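Local coordinates for ABC transporter, solute-binding protein (Staphylococcus aureus, PDB 6LKK) that binds alpha-D-glucose 6-phosphate between its lobes as an extracellular solute-binding lipoprotein, and serves as the sugar-phosphate sensor of a two-component signalling system, at residues A[85-89]-A[90-94]; A[146-149]-A[150-154]; A[193-196]-A[197-200]. All coordinates share one frame; numbering follows the deposited sequence.

Interaction 1. Residues A[85-89]-A[90-94]; sequences YRSNN and KYVTS
At the edge of the Y91 ring, in the ring plane, sits the amide oxygen of N89, with OD1 3.2 Å from Y91 CD2. The same oxygen takes the backbone N-H of Y91: N89 OD1 lies 2.9 Å from Y91 N, the donor is in the carbonyl plane of the amide, and the N-H...O angle is 161°. N89 reaches this place because CG stands anti to the backbone N (chi1 -175°), which turns the amide forward along the chain. Its other end, ND2, is hydrogen-bonded to the carbonyl of S61, so the amide is gripped at both ends and its rotation is fixed.

N89 opens a type I beta turn that runs to V92. The closing bond joins V92 N to N89 O at 3.0 Å, N89 O also takes a hydrogen bond from Q74 NE2, and N89 CG rests against V92 CG2. Beyond the turn the chain folds back on itself. S87 OG accepts the N-H of N89 at 2.9 Å, forming an ST turn, and also lies 2.9 Å from V92 O. Next along, S94 OG donates to Y85 O at 2.8 Å, in the carbonyl plane, while water 1 accepts from the backbone N of both S87 and S94.

This hairpin-like reversal leads into strand 92-105, whose T93 pairs with I218 of strand 213-221. V92 packs on L60 of helix 60-63, and the side chain of S94 lies about 7 Å from that of D216, a residue of the glucose 6-phosphate site. With the S94 hydroxyl proton spent on Y85 O, S87 OG engaged by the N89 N-H and both ends of the N89 amide bonded, side chains and water 1 hold the 85-89 backbone where sheet bonds do not.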
# COMPACT_ATOMS: atom_id res chain seq x y z
N TYR A 85 -11.08 10.89 1.35
CA TYR A 85 -10.50 9.55 1.42
C TYR A 85 -11.21 8.65 2.42
O TYR A 85 -10.65 7.64 2.86
CB TYR A 85 -9.01 9.65 1.76
CG TYR A 85 -8.26 10.54 0.80
CD1 TYR A 85 -8.14 10.19 -0.54
CD2 TYR A 85 -7.69 11.73 1.22
CE1 TYR A 85 -7.46 10.99 -1.43
CE2 TYR A 85 -7.01 12.54 0.33
CZ TYR A 85 -6.90 12.17 -0.99
OH TYR A 85 -6.22 12.97 -1.88
N ARG A 86 -12.45 8.97 2.78
CA ARG A 86 -13.22 8.08 3.65
C ARG A 86 -13.70 6.86 2.87
O ARG A 86 -14.12 6.96 1.72
CB ARG A 86 -14.41 8.83 4.24
CG ARG A 86 -14.00 9.93 5.19
CD ARG A 86 -15.17 10.78 5.61
NE ARG A 86 -14.72 11.95 6.35
CZ ARG A 86 -15.52 12.72 7.09
NH1 ARG A 86 -16.81 12.45 7.18
NH2 ARG A 86 -15.01 13.77 7.73
N SER A 87 -13.62 5.71 3.52
CA SER A 87 -14.04 4.47 2.88
C SER A 87 -15.51 4.52 2.52
O SER A 87 -16.35 4.93 3.32
CB SER A 87 -13.78 3.28 3.81
OG SER A 87 -14.39 2.11 3.32
N ASN A 88 -15.83 4.09 1.29
CA ASN A 88 -17.20 3.86 0.87
C ASN A 88 -17.58 2.38 0.98
O ASN A 88 -18.57 1.95 0.39
CB ASN A 88 -17.41 4.35 -0.56
CG ASN A 88 -16.69 3.51 -1.59
OD1 ASN A 88 -15.86 2.66 -1.26
ND2 ASN A 88 -16.98 3.75 -2.87
N ASN A 89 -16.80 1.62 1.75
CA ASN A 89 -16.98 0.18 1.91
C ASN A 89 -17.31 -0.08 3.37
O ASN A 89 -16.51 0.24 4.26
CB ASN A 89 -15.70 -0.55 1.49
CG ASN A 89 -15.84 -2.06 1.53
OD1 ASN A 89 -16.39 -2.63 2.47
ND2 ASN A 89 -15.33 -2.72 0.50
N LYS A 90 -18.49 -0.65 3.62
CA LYS A 90 -18.98 -0.78 4.99
C LYS A 90 -18.14 -1.72 5.84
O LYS A 90 -18.33 -1.75 7.06
CB LYS A 90 -20.44 -1.26 4.99
CG LYS A 90 -20.67 -2.66 4.43
CD LYS A 90 -22.14 -3.05 4.54
CE LYS A 90 -22.40 -4.44 3.99
NZ LYS A 90 -22.20 -4.51 2.52
N TYR A 91 -17.21 -2.47 5.24
CA TYR A 91 -16.33 -3.35 5.99
C TYR A 91 -14.99 -2.72 6.34
O TYR A 91 -14.21 -3.32 7.08
CB TYR A 91 -16.06 -4.64 5.19
CG TYR A 91 -17.31 -5.41 4.83
CD1 TYR A 91 -17.83 -6.37 5.69
CD2 TYR A 91 -17.95 -5.19 3.62
CE1 TYR A 91 -18.97 -7.08 5.35
CE2 TYR A 91 -19.09 -5.90 3.28
CZ TYR A 91 -19.59 -6.84 4.15
OH TYR A 91 -20.72 -7.55 3.81
N VAL A 92 -14.70 -1.52 5.82
CA VAL A 92 -13.35 -0.98 5.84
C VAL A 92 -13.37 0.42 6.44
O VAL A 92 -14.19 1.26 6.06
CB VAL A 92 -12.74 -0.94 4.42
CG1 VAL A 92 -11.34 -0.35 4.45
CG2 VAL A 92 -12.72 -2.34 3.82
N THR A 93 -12.44 0.66 7.37
CA THR A 93 -12.12 2.00 7.86
C THR A 93 -10.82 2.44 7.22
O THR A 93 -9.83 1.70 7.25
CB THR A 93 -11.98 2.01 9.38
OG1 THR A 93 -13.20 1.55 9.99
CG2 THR A 93 -11.66 3.41 9.90
N SER A 94 -10.80 3.63 6.64
CA SER A 94 -9.56 4.15 6.07
C SER A 94 -8.54 4.37 7.18
O SER A 94 -8.89 4.77 8.30
CB SER A 94 -9.83 5.44 5.31
OG SER A 94 -10.64 5.19 4.17
O HOH W 1 -12.99 5.58 6.37

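Interaction 2. Residues A[146-149]-A[150-154]; sequences AIYS and MHHRV
Y148 carries its CG anti to the backbone N (chi1 179°), a torsion that swings the phenol toward the C-terminal end of helix 138-151, where the chain passes over its face. There H152 CA stands over the ring centre, 3.8 Å from the Y148 centroid and 13° off the normal, a CH-pi contact. H152 has left helical geometry with positive phi, and its CG, anti to the carbonyl carbon, directs the imidazole so that its edge faces the phenol. The two rings form an offset edge-to-face pair with planes at 89°, H152 CD2 being 3.9 Å from Y148 CE2. One face of the imidazole lies over the S149 carbonyl oxygen, and its NE2 is hydrogen-bonded to the carbonyl of K280.

On past the bend, V154 CG2 touches Y148 CE1 at 3.8 Å, and M292 of helix 286-293 packs on both residues. A separate apolar pair runs alongside: M150 CE meets I147 CG2 at 3.9 Å, the two side chains pointing the same way, while I147 also packs on V157 and F160 of helix 154-161.

S149 OG turns back to donate to A146 O at 2.8 Å. Water 2 accepts from H151 N at 2.7 Å and lies near I147 O. The last turn of the helix is thus only weakly bonded. Ring and methyl contacts bind the bend to the helix, whereas M150 N is shared weakly between the carbonyls of A146 and I147, M150 O is taken by K280 NZ, and H151 N turns to a water.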
# COMPACT_ATOMS: atom_id res chain seq x y z
N ALA A 146 -2.51 2.71 -12.62
CA ALA A 146 -1.95 4.02 -12.91
C ALA A 146 -1.53 4.13 -14.37
O ALA A 146 -1.78 5.15 -15.03
CB ALA A 146 -0.77 4.31 -11.99
N ILE A 147 -0.89 3.09 -14.90
CA ILE A 147 -0.46 3.10 -16.29
C ILE A 147 -1.67 3.08 -17.22
O ILE A 147 -1.71 3.80 -18.22
CB ILE A 147 0.49 1.91 -16.55
CG1 ILE A 147 1.79 2.12 -15.76
CG2 ILE A 147 0.78 1.76 -18.04
CD1 ILE A 147 2.73 0.94 -15.79
N TYR A 148 -2.67 2.26 -16.90
CA TYR A 148 -3.88 2.24 -17.72
C TYR A 148 -4.59 3.58 -17.69
O TYR A 148 -5.18 4.01 -18.69
CB TYR A 148 -4.83 1.14 -17.24
CG TYR A 148 -6.10 1.08 -18.04
CD1 TYR A 148 -6.13 0.49 -19.30
CD2 TYR A 148 -7.28 1.62 -17.55
CE1 TYR A 148 -7.29 0.44 -20.04
CE2 TYR A 148 -8.45 1.57 -18.29
CZ TYR A 148 -8.45 0.98 -19.54
OH TYR A 148 -9.60 0.93 -20.28
N SER A 149 -4.56 4.27 -16.55
CA SER A 149 -5.31 5.51 -16.41
C SER A 149 -4.75 6.63 -17.28
O SER A 149 -5.48 7.59 -17.56
CB SER A 149 -5.32 5.97 -14.95
OG SER A 149 -4.09 6.59 -14.60
N MET A 150 -3.49 6.54 -17.71
CA MET A 150 -2.89 7.63 -18.49
C MET A 150 -3.75 7.96 -19.70
O MET A 150 -4.14 9.12 -19.91
CB MET A 150 -1.48 7.24 -18.93
CG MET A 150 -0.48 7.09 -17.79
SD MET A 150 1.22 6.90 -18.38
CE MET A 150 1.08 5.40 -19.34
N HIS A 151 -4.05 6.95 -20.52
CA HIS A 151 -4.85 7.13 -21.72
C HIS A 151 -5.95 6.08 -21.82
O HIS A 151 -6.62 6.00 -22.85
CB HIS A 151 -3.95 7.07 -22.96
CG HIS A 151 -2.80 8.02 -22.91
ND1 HIS A 151 -1.49 7.60 -22.85
CD2 HIS A 151 -2.76 9.38 -22.89
CE1 HIS A 151 -0.69 8.65 -22.80
NE2 HIS A 151 -1.43 9.74 -22.83
N HIS A 152 -6.16 5.29 -20.77
CA HIS A 152 -7.15 4.22 -20.77
C HIS A 152 -6.90 3.26 -21.94
O HIS A 152 -7.81 2.90 -22.68
CB HIS A 152 -8.56 4.79 -20.80
CG HIS A 152 -8.86 5.68 -19.63
ND1 HIS A 152 -8.68 7.04 -19.66
CD2 HIS A 152 -9.29 5.38 -18.38
CE1 HIS A 152 -9.00 7.55 -18.48
NE2 HIS A 152 -9.38 6.57 -17.69
N ARG A 153 -5.64 2.85 -22.08
CA ARG A 153 -5.22 1.95 -23.14
C ARG A 153 -4.49 0.77 -22.53
O ARG A 153 -3.46 0.94 -21.87
CB ARG A 153 -4.32 2.69 -24.14
CG ARG A 153 -5.03 3.84 -24.82
CD ARG A 153 -4.23 4.45 -25.95
NE ARG A 153 -5.07 5.35 -26.73
CZ ARG A 153 -4.71 5.93 -27.87
NH1 ARG A 153 -3.52 5.70 -28.40
NH2 ARG A 153 -5.56 6.73 -28.49
N VAL A 154 -5.02 -0.43 -22.76
CA VAL A 154 -4.34 -1.65 -22.32
C VAL A 154 -2.98 -1.77 -22.98
O VAL A 154 -2.05 -2.35 -22.41
CB VAL A 154 -5.22 -2.88 -22.60
CG1 VAL A 154 -4.47 -4.17 -22.29
CG2 VAL A 154 -6.50 -2.81 -21.79
O HOH W 2 -3.08 4.41 -20.72

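Interaction 3. Residues A[193-196]-A[197-200]; sequences RTWK and NKGY
W195 and K198 meet at a Schellman motif that ends helix 189-197, with the ammonium nitrogen held over the indole. K198 NZ stands 3.3 Å from the centroid of the six-membered ring of W195 and only 3° off its normal, a nearly centred cation-pi contact. The lysine chain arrives alongside the tryptophan and is bent at chi3 (-67°), which drops NZ onto the face while CE adds a CH-pi contact. The six-membered ring of W195 in turn directs its edge at the face of Y200, the two ring centroids 4.9 Å apart and the planes at 62°, with W195 CE3 over the middle of the phenol.

The backbone sets these partners in place. G199, with positive phi, is the C-prime residue: its N binds K196 O at 3.0 Å, and Y200 N reaches W195 O at 3.2 Å. Water 3 donates to both K196 O and Y200 O. Just before it, N197 N donates to R193 O in the regular i to i+4 helical pattern.

Farther out, R193 NE forms a salt bridge with D251, and K196 NZ is hydrogen-bonded to the carbonyl of V202. Helix 170-178 backs the aromatic pair, with I174 and A178 against W195 and A178 also against Y200. Over the face of the R193 guanidinium, its plane steeply tilted to that of the amide, N197 ND2 stops 3.4 Å from R193 CZ without bonding to NH2, a fellow donor.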
# COMPACT_ATOMS: atom_id res chain seq x y z
N ARG A 193 11.10 4.73 1.34
CA ARG A 193 11.70 5.51 2.41
C ARG A 193 12.57 4.65 3.31
O ARG A 193 13.66 5.07 3.72
CB ARG A 193 10.60 6.19 3.23
CG ARG A 193 11.13 7.02 4.40
CD ARG A 193 9.99 7.63 5.19
NE ARG A 193 10.47 8.39 6.34
CZ ARG A 193 10.86 7.86 7.49
NH1 ARG A 193 10.85 6.54 7.66
NH2 ARG A 193 11.28 8.64 8.48
N THR A 194 12.11 3.44 3.63
CA THR A 194 12.87 2.56 4.52
C THR A 194 14.28 2.33 3.99
O THR A 194 15.26 2.42 4.74
CB THR A 194 12.14 1.22 4.66
OG1 THR A 194 10.88 1.43 5.32
CG2 THR A 194 12.97 0.23 5.47
N TRP A 195 14.40 2.05 2.70
CA TRP A 195 15.70 1.73 2.14
C TRP A 195 16.54 2.97 1.89
O TRP A 195 17.76 2.93 2.07
CB TRP A 195 15.52 0.91 0.85
CG TRP A 195 15.06 -0.48 1.15
CD1 TRP A 195 13.79 -0.88 1.43
CD2 TRP A 195 15.88 -1.65 1.22
NE1 TRP A 195 13.76 -2.23 1.67
CE2 TRP A 195 15.03 -2.73 1.54
CE3 TRP A 195 17.24 -1.90 1.04
CZ2 TRP A 195 15.50 -4.03 1.69
CZ3 TRP A 195 17.70 -3.20 1.18
CH2 TRP A 195 16.83 -4.25 1.50
N LYS A 196 15.92 4.09 1.51
CA LYS A 196 16.67 5.33 1.37
C LYS A 196 17.25 5.77 2.70
O LYS A 196 18.40 6.24 2.77
CB LYS A 196 15.79 6.43 0.78
CG LYS A 196 16.58 7.69 0.42
CD LYS A 196 15.74 8.69 -0.35
CE LYS A 196 16.54 9.94 -0.69
NZ LYS A 196 17.61 9.68 -1.69
N ASN A 197 16.49 5.61 3.79
CA ASN A 197 16.96 6.02 5.10
C ASN A 197 17.98 5.05 5.69
O ASN A 197 18.64 5.41 6.68
CB ASN A 197 15.78 6.18 6.06
CG ASN A 197 15.00 7.46 5.82
OD1 ASN A 197 15.19 8.13 4.80
ND2 ASN A 197 14.13 7.81 6.76
N LYS A 198 18.13 3.86 5.12
CA LYS A 198 19.25 2.98 5.45
C LYS A 198 20.50 3.31 4.64
O LYS A 198 21.49 2.58 4.73
CB LYS A 198 18.86 1.52 5.23
CG LYS A 198 17.87 0.97 6.26
CD LYS A 198 17.65 -0.54 6.09
CE LYS A 198 16.95 -0.88 4.78
NZ LYS A 198 16.73 -2.34 4.62
N GLY A 199 20.47 4.39 3.86
CA GLY A 199 21.64 4.84 3.14
C GLY A 199 21.82 4.27 1.76
O GLY A 199 22.84 4.54 1.12
N TYR A 200 20.85 3.49 1.26
CA TYR A 200 21.00 2.91 -0.05
C TYR A 200 20.80 3.98 -1.13
O TYR A 200 20.10 4.97 -0.90
CB TYR A 200 20.00 1.77 -0.25
CG TYR A 200 20.34 0.56 0.58
CD1 TYR A 200 19.98 0.48 1.92
CD2 TYR A 200 21.05 -0.51 0.03
CE1 TYR A 200 20.30 -0.62 2.68
CE2 TYR A 200 21.37 -1.62 0.78
CZ TYR A 200 20.99 -1.67 2.11
OH TYR A 200 21.31 -2.77 2.87
O HOH W 3 20.26 6.97 0.93

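The three contacts are a chain reversal and two helix ends within one solute-binding fold, and none touches another. Interactions 1 and 2 are partly buried, whereas interaction 3 lies at the surface, on the opposite side of the chain's centre from interaction 1. Interaction 1 leads into a strand of the large mixed sheet and depends on hydroxyl, amide and water bonds to backbone. Interactions 2 and 3 both finish helices at a residue with positive phi, yet differently: 146-154 ends in weak backbone bonds beside a histidine-tyrosine pair, while 193-200 closes with a regular Schellman motif and places a lysine charge on tryptophan. Water bridges backbone groups in each.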